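Local coordinates for uncharacterized protein (Chondromyces crocatus, PDB 6I86), which is of unknown function but is encoded in the crocagin gene cluster and probably takes part in making this ribosomally synthesised, post-translationally modified peptide, at residues 26-31 against 104-109; 40-45 against 49-54; 129-134 against 138-143. All blocks are in the same frame, centred on the assembly; numbering follows the deposited sequence.

In the fold
From the N terminus, the chain leaves strand 17-22 and enters 26-31, the first half of contact 1. Helix 38-47 follows and passes through a short turn into strand 51-55; contact 2 closes this short connection, which is nested inside the much longer loop that contact 1 closes when 104-109 is reached. The two contacts touch through Ile-27, which packs on Ile-42, Leu-45 and Leu-51, and both reach the four-stranded antiparallel sheet. Contact 3 comes later, in series, and closes a small loop between helix 125-128 and strand 148-154 that packs through Val-134 and Tyr-140 on strand 60-69 of the mixed sheet. It lies across the chain's centre from contact 2, the centres about 27 Å apart.

Contact 1: 26-31 against 104-109; sequences SINSPA and TLNRHV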
loop_
_atom_site.group_PDB
_atom_site.type_symbol
_atom_site.label_atom_id
_atom_site.label_comp_id
_atom_site.label_asym_id
_atom_site.label_seq_id
_atom_site.Cartn_x
_atom_site.Cartn_y
_atom_site.Cartn_z
ATOM N N SER A 26 10.049 1.025 12.207
ATOM C CA SER A 26 9.639 1.219 13.594
ATOM C C SER A 26 8.128 1.137 13.760
ATOM O O SER A 26 7.640 0.734 14.822
ATOM C CB SER A 26 10.150 2.568 14.105
ATOM O OG SER A 26 9.594 3.638 13.361
ATOM N N ILE A 27 7.372 1.505 12.721
ATOM C CA ILE A 27 5.916 1.473 12.795
ATOM C C ILE A 27 5.383 0.058 12.988
ATOM O O ILE A 27 4.238 -0.118 13.419
ATOM C CB ILE A 27 5.319 2.125 11.528
ATOM C CG1 ILE A 27 3.835 2.447 11.730
ATOM C CG2 ILE A 27 5.529 1.236 10.315
ATOM C CD1 ILE A 27 3.248 3.343 10.660
ATOM N N ASN A 28 6.188 -0.963 12.691
ATOM C CA ASN A 28 5.772 -2.352 12.826
ATOM C C ASN A 28 6.037 -2.908 14.223
ATOM O O ASN A 28 6.121 -4.131 14.389
ATOM C CB ASN A 28 6.470 -3.215 11.771
ATOM C CG ASN A 28 5.675 -4.460 11.414
ATOM O OD1 ASN A 28 4.455 -4.496 11.569
ATOM N ND2 ASN A 28 6.365 -5.487 10.927
ATOM N N SER A 29 6.173 -2.045 15.226
ATOM C CA SER A 29 6.390 -2.457 16.603
ATOM C C SER A 29 5.403 -1.744 17.515
ATOM O O SER A 29 4.948 -0.640 17.200
ATOM C CB SER A 29 7.827 -2.156 17.056
ATOM O OG SER A 29 8.759 -2.970 16.366
ATOM N N PRO A 30 5.041 -2.360 18.643
ATOM C CA PRO A 30 4.056 -1.723 19.535
ATOM C C PRO A 30 4.539 -0.422 20.157
ATOM O O PRO A 30 3.712 0.449 20.458
ATOM C CB PRO A 30 3.801 -2.798 20.602
ATOM C CG PRO A 30 4.217 -4.087 19.963
ATOM C CD PRO A 30 5.359 -3.736 19.060
ATOM N N ALA A 31 5.850 -0.260 20.359
ATOM C CA ALA A 31 6.360 0.961 20.977
ATOM C C ALA A 31 6.047 2.193 20.137
ATOM O O ALA A 31 5.921 3.297 20.677
ATOM C CB ALA A 31 7.865 0.844 21.207
ATOM N N THR A 104 -1.370 -3.468 14.312
ATOM C CA THR A 104 -0.664 -4.738 14.429
ATOM C C THR A 104 -0.960 -5.687 13.275
ATOM O O THR A 104 -0.656 -6.880 13.382
ATOM C CB THR A 104 -1.019 -5.425 15.751
ATOM O OG1 THR A 104 -2.400 -5.805 15.734
ATOM C CG2 THR A 104 -0.771 -4.490 16.927
ATOM N N LEU A 105 -1.544 -5.188 12.181
ATOM C CA LEU A 105 -1.965 -6.068 11.092
ATOM C C LEU A 105 -0.793 -6.882 10.557
ATOM O O LEU A 105 -0.881 -8.110 10.441
ATOM C CB LEU A 105 -2.616 -5.249 9.976
ATOM C CG LEU A 105 -3.644 -6.000 9.126
ATOM C CD1 LEU A 105 -4.805 -6.477 9.981
ATOM C CD2 LEU A 105 -4.144 -5.132 7.980
ATOM N N ASN A 106 0.318 -6.215 10.240
ATOM C CA ASN A 106 1.543 -6.879 9.796
ATOM C C ASN A 106 1.259 -7.815 8.623
ATOM O O ASN A 106 1.688 -8.970 8.587
ATOM C CB ASN A 106 2.204 -7.621 10.960
ATOM C CG ASN A 106 3.572 -8.162 10.607
ATOM O OD1 ASN A 106 4.310 -7.558 9.828
ATOM N ND2 ASN A 106 3.918 -9.310 11.175
ATOM N N ARG A 107 0.505 -7.301 7.658
ATOM C CA ARG A 107 0.065 -8.097 6.520
ATOM C C ARG A 107 1.177 -8.162 5.481
ATOM O O ARG A 107 1.542 -7.139 4.893
ATOM C CB ARG A 107 -1.203 -7.500 5.918
ATOM C CG ARG A 107 -1.712 -8.242 4.698
ATOM C CD ARG A 107 -2.458 -9.508 5.095
ATOM N NE ARG A 107 -3.490 -9.254 6.096
ATOM C CZ ARG A 107 -4.734 -8.879 5.809
ATOM N NH1 ARG A 107 -5.104 -8.712 4.547
ATOM N NH2 ARG A 107 -5.607 -8.670 6.784
ATOM N N HIS A 108 1.711 -9.358 5.254
ATOM C CA HIS A 108 2.768 -9.518 4.265
ATOM C C HIS A 108 2.225 -9.251 2.869
ATOM O O HIS A 108 1.203 -9.817 2.468
ATOM C CB HIS A 108 3.370 -10.918 4.334
ATOM C CG HIS A 108 4.491 -11.132 3.366
ATOM N ND1 HIS A 108 4.573 -12.238 2.548
ATOM C CD2 HIS A 108 5.574 -10.371 3.077
ATOM C CE1 HIS A 108 5.659 -12.152 1.802
ATOM N NE2 HIS A 108 6.286 -11.029 2.104
ATOM N N VAL A 109 2.911 -8.388 2.129
ATOM C CA VAL A 109 2.533 -8.032 0.767
ATOM C C VAL A 109 3.437 -8.722 -0.247
ATOM O O VAL A 109 2.985 -9.556 -1.035
ATOM C CB VAL A 109 2.549 -6.500 0.574
ATOM C CG1 VAL A 109 2.170 -6.162 -0.841
ATOM C CG2 VAL A 109 1.624 -5.817 1.572
HETATM O O HOH W 1 1.654 -3.799 11.234
#
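Asn-28 and Asn-106 meet through their side-chain amides in a small contact at the protein surface. The side chain of Asn-28 swings out with CG anti to the backbone N (chi1 -154°), and this turn carries the amide across to the other segment while the residue also leans on Phe-21 of strand 17-22. Beyond CB, CG comes within 3.7 Å of Asn-106 OD1. At the tip the two polar atoms divide the work. Asn-28 ND2 donates to Asn-106 OD1 over 3.1 Å, with a fairly straight N-H...O angle of 157°. The acceptor lies close to the amide plane of Asn-28, but the donor stands about 60° out of the carbonyl plane of Asn-106, so the N-H comes from above the carbonyl group and is not directed at a lone pair. ND2 also bonds Ala-23 O, its stronger partner, and the two bonds limit the rotation of the amide. Asn-28 OD1 accepts a hydrogen bond from a water 2.9 Å away, and that water accepts from the backbone, Asn-106 N standing 2.9 Å from it. The bridge suits asparagine, whose short side chain offers a donor and an acceptor together. Asn-106 fits for a further reason: its backbone has positive phi, a conformation asparagine tolerates well, and its side chain rests on Val-96. The result is a direct and water-mediated polar link between the loop leaving strand 17-22 and the end of the hairpin loop that joins antiparallel strands 94-99 and 107-111.

Contact 2: 40-45 against 49-54; sequences DRIWRL and HELVLL
The carbonyl of Leu-45 faces three successive backbone nitrogens of the returning chain, and these are not equal partners. Glu-50 N gives the clear hydrogen bond, 2.9 Å from Leu-45 O with an N-H...O angle of 146°. Leu-51 N adds a weak one, 3.4 Å from the same oxygen. His-49 N is near as well, but its angle to that oxygen is poor; it is directed instead to Lys-46 O. Carbonyls of the last helical turn, which have lost their usual partners further along the helix, are thereby supplied with donors. The positive phi of His-49 reverses the chain so that this can happen, and a backbone bond to Val-89 ties His-49 to strand 82-90. Beneath the polar turn lies an apolar seam. Leu-51 has CG between its backbone N and carbonyl carbon (chi1 77°), which brings CD2 to 3.6 Å from Leu-45 CB and 3.8 Å from Ile-42 CG2. Branched aliphatic residues suit this place because they fill the gap between a helix and a strand whose axes approach to 8.4 Å at 115°. Nearer the surface, the carboxylate of Glu-50 lies against Leu-45 CD2, while Trp-43 CZ3 comes obliquely to Leu-53 CD1 at 4.1 Å. On the helix, the guanidinium of Arg-41 finds its acceptors elsewhere, Phe-32 O for NH1 and Asn-36 O for NH2. The pairing of Glu-50 N with Leu-45 O and of His-49 N with Lys-46 O, around a C-prime residue with positive phi, is the Schellman motif, here joining helix 38-47 to an outer strand of the antiparallel sheet.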
loop_
_atom_site.group_PDB
_atom_site.type_symbol
_atom_site.label_atom_id
_atom_site.label_comp_id
_atom_site.label_asym_id
_atom_site.label_seq_id
_atom_site.Cartn_x
_atom_site.Cartn_y
_atom_site.Cartn_z
ATOM N N ASP A 40 1.838 12.207 13.824
ATOM C CA ASP A 40 2.957 13.012 13.348
ATOM C C ASP A 40 4.125 12.132 12.932
ATOM O O ASP A 40 4.830 12.439 11.964
ATOM C CB ASP A 40 3.403 14.003 14.424
ATOM C CG ASP A 40 2.399 15.112 14.648
ATOM O OD1 ASP A 40 2.365 15.671 15.764
ATOM O OD2 ASP A 40 1.647 15.428 13.702
ATOM N N ARG A 41 4.344 11.032 13.652
ATOM C CA ARG A 41 5.477 10.170 13.345
ATOM C C ARG A 41 5.217 9.319 12.108
ATOM O O ARG A 41 6.167 8.904 11.435
ATOM C CB ARG A 41 5.811 9.300 14.557
ATOM C CG ARG A 41 6.456 10.089 15.688
ATOM C CD ARG A 41 6.783 9.233 16.899
ATOM N NE ARG A 41 5.612 9.004 17.737
ATOM C CZ ARG A 41 5.011 7.828 17.879
ATOM N NH1 ARG A 41 5.477 6.759 17.248
ATOM N NH2 ARG A 41 3.946 7.718 18.660
ATOM N N ILE A 42 3.948 9.054 11.789
ATOM C CA ILE A 42 3.621 8.437 10.505
ATOM C C ILE A 42 4.018 9.363 9.362
ATOM O O ILE A 42 4.627 8.938 8.373
ATOM C CB ILE A 42 2.125 8.077 10.440
ATOM C CG1 ILE A 42 1.774 7.014 11.480
ATOM C CG2 ILE A 42 1.752 7.598 9.047
ATOM C CD1 ILE A 42 0.332 6.568 11.422
ATOM N N TRP A 43 3.675 10.649 9.482
ATOM C CA TRP A 43 3.982 11.600 8.418
ATOM C C TRP A 43 5.484 11.780 8.247
ATOM O O TRP A 43 5.966 11.996 7.130
ATOM C CB TRP A 43 3.313 12.943 8.700
ATOM C CG TRP A 43 3.199 13.806 7.486
ATOM C CD1 TRP A 43 3.947 14.908 7.186
ATOM C CD2 TRP A 43 2.294 13.625 6.392
ATOM N NE1 TRP A 43 3.553 15.431 5.978
ATOM C CE2 TRP A 43 2.541 14.661 5.469
ATOM C CE3 TRP A 43 1.295 12.691 6.107
ATOM C CZ2 TRP A 43 1.823 14.788 4.282
ATOM C CZ3 TRP A 43 0.586 12.817 4.930
ATOM C CH2 TRP A 43 0.852 13.857 4.032
ATOM N N ARG A 44 6.239 11.708 9.345
ATOM C CA ARG A 44 7.691 11.804 9.239
ATOM C C ARG A 44 8.273 10.594 8.520
ATOM O O ARG A 44 9.215 10.729 7.731
ATOM C CB ARG A 44 8.313 11.952 10.623
ATOM C CG ARG A 44 8.016 13.277 11.274
ATOM C CD ARG A 44 9.166 13.689 12.154
ATOM N NE ARG A 44 9.318 12.832 13.326
ATOM C CZ ARG A 44 8.615 12.974 14.446
ATOM N NH1 ARG A 44 7.706 13.935 14.541
ATOM N NH2 ARG A 44 8.823 12.158 15.469
ATOM N N LEU A 45 7.729 9.405 8.784
ATOM C CA LEU A 45 8.150 8.224 8.039
ATOM C C LEU A 45 7.815 8.363 6.560
ATOM O O LEU A 45 8.597 7.946 5.697
ATOM C CB LEU A 45 7.500 6.971 8.626
ATOM C CG LEU A 45 8.032 6.473 9.970
ATOM C CD1 LEU A 45 7.202 5.300 10.478
ATOM C CD2 LEU A 45 9.498 6.088 9.852
ATOM N N HIS A 49 10.444 8.630 3.195
ATOM C CA HIS A 49 10.290 7.551 2.221
ATOM C C HIS A 49 10.442 6.172 2.852
ATOM O O HIS A 49 10.822 5.213 2.170
ATOM C CB HIS A 49 11.269 7.711 1.050
ATOM C CG HIS A 49 11.420 9.124 0.581
ATOM N ND1 HIS A 49 10.388 9.829 -0.001
ATOM C CD2 HIS A 49 12.478 9.970 0.621
ATOM C CE1 HIS A 49 10.805 11.046 -0.303
ATOM N NE2 HIS A 49 12.068 11.157 0.064
ATOM N N GLU A 50 10.159 6.049 4.149
ATOM C CA GLU A 50 10.112 4.747 4.799
ATOM C C GLU A 50 8.732 4.105 4.735
ATOM O O GLU A 50 8.617 2.896 4.967
ATOM C CB GLU A 50 10.554 4.852 6.264
ATOM C CG GLU A 50 12.028 5.163 6.463
ATOM C CD GLU A 50 12.447 5.027 7.911
ATOM O OE1 GLU A 50 12.069 4.016 8.542
ATOM O OE2 GLU A 50 13.148 5.926 8.421
ATOM N N LEU A 51 7.689 4.873 4.427
ATOM C CA LEU A 51 6.364 4.307 4.236
ATOM C C LEU A 51 5.658 5.026 3.097
ATOM O O LEU A 51 5.963 6.178 2.771
ATOM C CB LEU A 51 5.515 4.361 5.529
ATOM C CG LEU A 51 4.822 5.612 6.091
ATOM C CD1 LEU A 51 3.554 5.998 5.330
ATOM C CD2 LEU A 51 4.491 5.372 7.555
ATOM N N VAL A 52 4.709 4.317 2.490
ATOM C CA VAL A 52 3.825 4.854 1.464
ATOM C C VAL A 52 2.407 4.842 2.020
ATOM O O VAL A 52 1.996 3.872 2.669
ATOM C CB VAL A 52 3.924 4.044 0.152
ATOM C CG1 VAL A 52 2.771 4.367 -0.783
ATOM C CG2 VAL A 52 5.261 4.310 -0.532
ATOM N N LEU A 53 1.666 5.924 1.783
ATOM C CA LEU A 53 0.374 6.153 2.422
ATOM C C LEU A 53 -0.732 6.070 1.376
ATOM O O LEU A 53 -0.700 6.792 0.374
ATOM C CB LEU A 53 0.363 7.510 3.135
ATOM C CG LEU A 53 -0.780 7.880 4.085
ATOM C CD1 LEU A 53 -0.274 8.841 5.153
ATOM C CD2 LEU A 53 -1.951 8.500 3.336
ATOM N N LEU A 54 -1.708 5.194 1.619
ATOM C CA LEU A 54 -2.876 5.024 0.758
ATOM C C LEU A 54 -4.106 5.537 1.499
ATOM O O LEU A 54 -4.612 4.868 2.407
ATOM C CB LEU A 54 -3.055 3.561 0.361
ATOM C CG LEU A 54 -2.147 3.000 -0.729
ATOM C CD1 LEU A 54 -2.074 1.488 -0.623
ATOM C CD2 LEU A 54 -2.685 3.404 -2.085
#

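Contact 3: 129-134 against 138-143; sequences SKHYDV and EAYPAD
Tyr-140 reaches over one face of the His-131 imidazole, while Lys-130 CB covers the opposite face. This is the tight part of the contact. Tyr-140 has CG anti to its own N (chi1 -168°), and its CZ stands 3.6 Å above the imidazole plane, over the ring centre. The rings meet obliquely, their planes 34° apart, and Tyr-140 OH comes as near as 3.0 Å to His-131 CE1. The polar ends converge on Asp-147, whose OD1 bonds His-131 ND1 and whose OD2 bonds Tyr-140 OH; Glu-144 OE1 takes up His-131 NE2. Were His-131 replaced by an alanine, Glu-144 and one oxygen of Asp-147 would probably be left without their mate, and a gap is likely beneath the tyrosine ring. Toward solvent the packing is looser. Val-134 CG1 lies 3.7 Å from Tyr-140 N and 4.2 Å from Tyr-140 CB, and the nearest atom of the exposed Ala-139 is Ala-139 C, 4.0 Å from Val-134 CG1. The beta-branched side chain of Val-134 sets one methyl against the backbone of Tyr-140, and the residue also touches Tyr-61 of strand 60-69. With a carboxylate at each ring nitrogen, His-131 may well carry both protons and a positive charge.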
loop_
_atom_site.group_PDB
_atom_site.type_symbol
_atom_site.label_atom_id
_atom_site.label_comp_id
_atom_site.label_asym_id
_atom_site.label_seq_id
_atom_site.Cartn_x
_atom_site.Cartn_y
_atom_site.Cartn_z
ATOM N N SER A 129 -15.356 3.648 -4.208
ATOM C CA SER A 129 -16.709 3.974 -3.773
ATOM C C SER A 129 -17.709 2.851 -4.022
ATOM O O SER A 129 -18.868 2.986 -3.612
ATOM C CB SER A 129 -17.183 5.255 -4.462
ATOM O OG SER A 129 -17.248 5.086 -5.867
ATOM N N LYS A 130 -17.312 1.762 -4.680
ATOM C CA LYS A 130 -18.179 0.597 -4.797
ATOM C C LYS A 130 -18.135 -0.301 -3.571
ATOM O O LYS A 130 -18.956 -1.219 -3.469
ATOM C CB LYS A 130 -17.797 -0.249 -6.015
ATOM C CG LYS A 130 -17.961 0.414 -7.367
ATOM C CD LYS A 130 -17.450 -0.516 -8.462
ATOM C CE LYS A 130 -17.423 0.167 -9.818
ATOM N NZ LYS A 130 -16.793 -0.704 -10.849
ATOM N N HIS A 131 -17.205 -0.065 -2.645
ATOM C CA HIS A 131 -16.833 -1.067 -1.654
ATOM C C HIS A 131 -16.900 -0.540 -0.227
ATOM O O HIS A 131 -16.249 -1.092 0.667
ATOM C CB HIS A 131 -15.436 -1.599 -1.974
ATOM C CG HIS A 131 -15.318 -2.157 -3.358
ATOM N ND1 HIS A 131 -14.359 -1.735 -4.254
ATOM C CD2 HIS A 131 -16.055 -3.090 -4.007
ATOM C CE1 HIS A 131 -14.507 -2.392 -5.392
ATOM N NE2 HIS A 131 -15.528 -3.221 -5.267
ATOM N N TYR A 132 -17.682 0.515 0.010
ATOM C CA TYR A 132 -17.883 1.001 1.369
ATOM C C TYR A 132 -18.795 0.088 2.177
ATOM O O TYR A 132 -18.724 0.099 3.411
ATOM C CB TYR A 132 -18.461 2.418 1.342
ATOM C CG TYR A 132 -17.550 3.441 0.704
ATOM C CD1 TYR A 132 -16.177 3.392 0.899
ATOM C CD2 TYR A 132 -18.063 4.456 -0.093
ATOM C CE1 TYR A 132 -15.338 4.328 0.318
ATOM C CE2 TYR A 132 -17.234 5.395 -0.675
ATOM C CZ TYR A 132 -15.872 5.326 -0.469
ATOM O OH TYR A 132 -15.040 6.258 -1.049
ATOM N N ASP A 133 -19.641 -0.700 1.515
ATOM C CA ASP A 133 -20.607 -1.561 2.187
ATOM C C ASP A 133 -20.176 -3.021 2.226
ATOM O O ASP A 133 -20.969 -3.876 2.633
ATOM C CB ASP A 133 -21.976 -1.444 1.514
ATOM C CG ASP A 133 -22.597 -0.072 1.685
ATOM O OD1 ASP A 133 -22.269 0.609 2.678
ATOM O OD2 ASP A 133 -23.420 0.322 0.831
ATOM N N VAL A 134 -18.948 -3.331 1.806
ATOM C CA VAL A 134 -18.465 -4.703 1.889
ATOM C C VAL A 134 -18.332 -5.097 3.353
ATOM O O VAL A 134 -17.714 -4.383 4.153
ATOM C CB VAL A 134 -17.136 -4.849 1.133
ATOM C CG1 VAL A 134 -16.622 -6.269 1.237
ATOM C CG2 VAL A 134 -17.317 -4.464 -0.325
ATOM N N GLU A 138 -13.963 -11.669 2.670
ATOM C CA GLU A 138 -14.486 -12.818 1.944
ATOM C C GLU A 138 -15.643 -12.426 1.036
ATOM O O GLU A 138 -15.843 -13.040 -0.019
ATOM C CB GLU A 138 -14.923 -13.903 2.936
ATOM C CG GLU A 138 -13.898 -14.334 4.022
ATOM C CD GLU A 138 -13.424 -13.230 4.972
ATOM O OE1 GLU A 138 -14.010 -12.133 4.987
ATOM O OE2 GLU A 138 -12.445 -13.469 5.710
ATOM N N ALA A 139 -16.408 -11.409 1.425
ATOM C CA ALA A 139 -17.555 -10.928 0.669
ATOM C C ALA A 139 -17.181 -9.904 -0.393
ATOM O O ALA A 139 -18.059 -9.462 -1.143
ATOM C CB ALA A 139 -18.595 -10.329 1.620
ATOM N N TYR A 140 -15.915 -9.506 -0.466
ATOM C CA TYR A 140 -15.458 -8.654 -1.551
ATOM C C TYR A 140 -15.600 -9.423 -2.859
ATOM O O TYR A 140 -15.007 -10.506 -2.997
ATOM C CB TYR A 140 -14.007 -8.222 -1.331
ATOM C CG TYR A 140 -13.517 -7.117 -2.253
ATOM C CD1 TYR A 140 -13.253 -7.362 -3.596
ATOM C CD2 TYR A 140 -13.302 -5.831 -1.773
ATOM C CE1 TYR A 140 -12.801 -6.355 -4.437
ATOM C CE2 TYR A 140 -12.849 -4.819 -2.604
ATOM C CZ TYR A 140 -12.599 -5.087 -3.935
ATOM O OH TYR A 140 -12.147 -4.090 -4.770
ATOM N N PRO A 141 -16.377 -8.926 -3.818
ATOM C CA PRO A 141 -16.626 -9.691 -5.048
ATOM C C PRO A 141 -15.331 -10.010 -5.781
ATOM O O PRO A 141 -14.489 -9.137 -6.001
ATOM C CB PRO A 141 -17.527 -8.758 -5.867
ATOM C CG PRO A 141 -18.167 -7.860 -4.849
ATOM C CD PRO A 141 -17.121 -7.655 -3.793
ATOM N N ALA A 142 -15.188 -11.279 -6.168
ATOM C CA ALA A 142 -13.944 -11.746 -6.771
ATOM C C ALA A 142 -13.630 -11.025 -8.076
ATOM O O ALA A 142 -12.456 -10.802 -8.391
ATOM C CB ALA A 142 -14.017 -13.254 -7.009
ATOM N N ASP A 143 -14.650 -10.656 -8.844
ATOM C CA ASP A 143 -14.448 -10.044 -10.149
ATOM C C ASP A 143 -14.403 -8.521 -10.094
ATOM O O ASP A 143 -14.468 -7.875 -11.146
ATOM C CB ASP A 143 -15.544 -10.495 -11.116
ATOM C CG ASP A 143 -16.933 -10.141 -10.627
ATOM O OD1 ASP A 143 -17.067 -9.729 -9.455
ATOM O OD2 ASP A 143 -17.892 -10.271 -11.416
#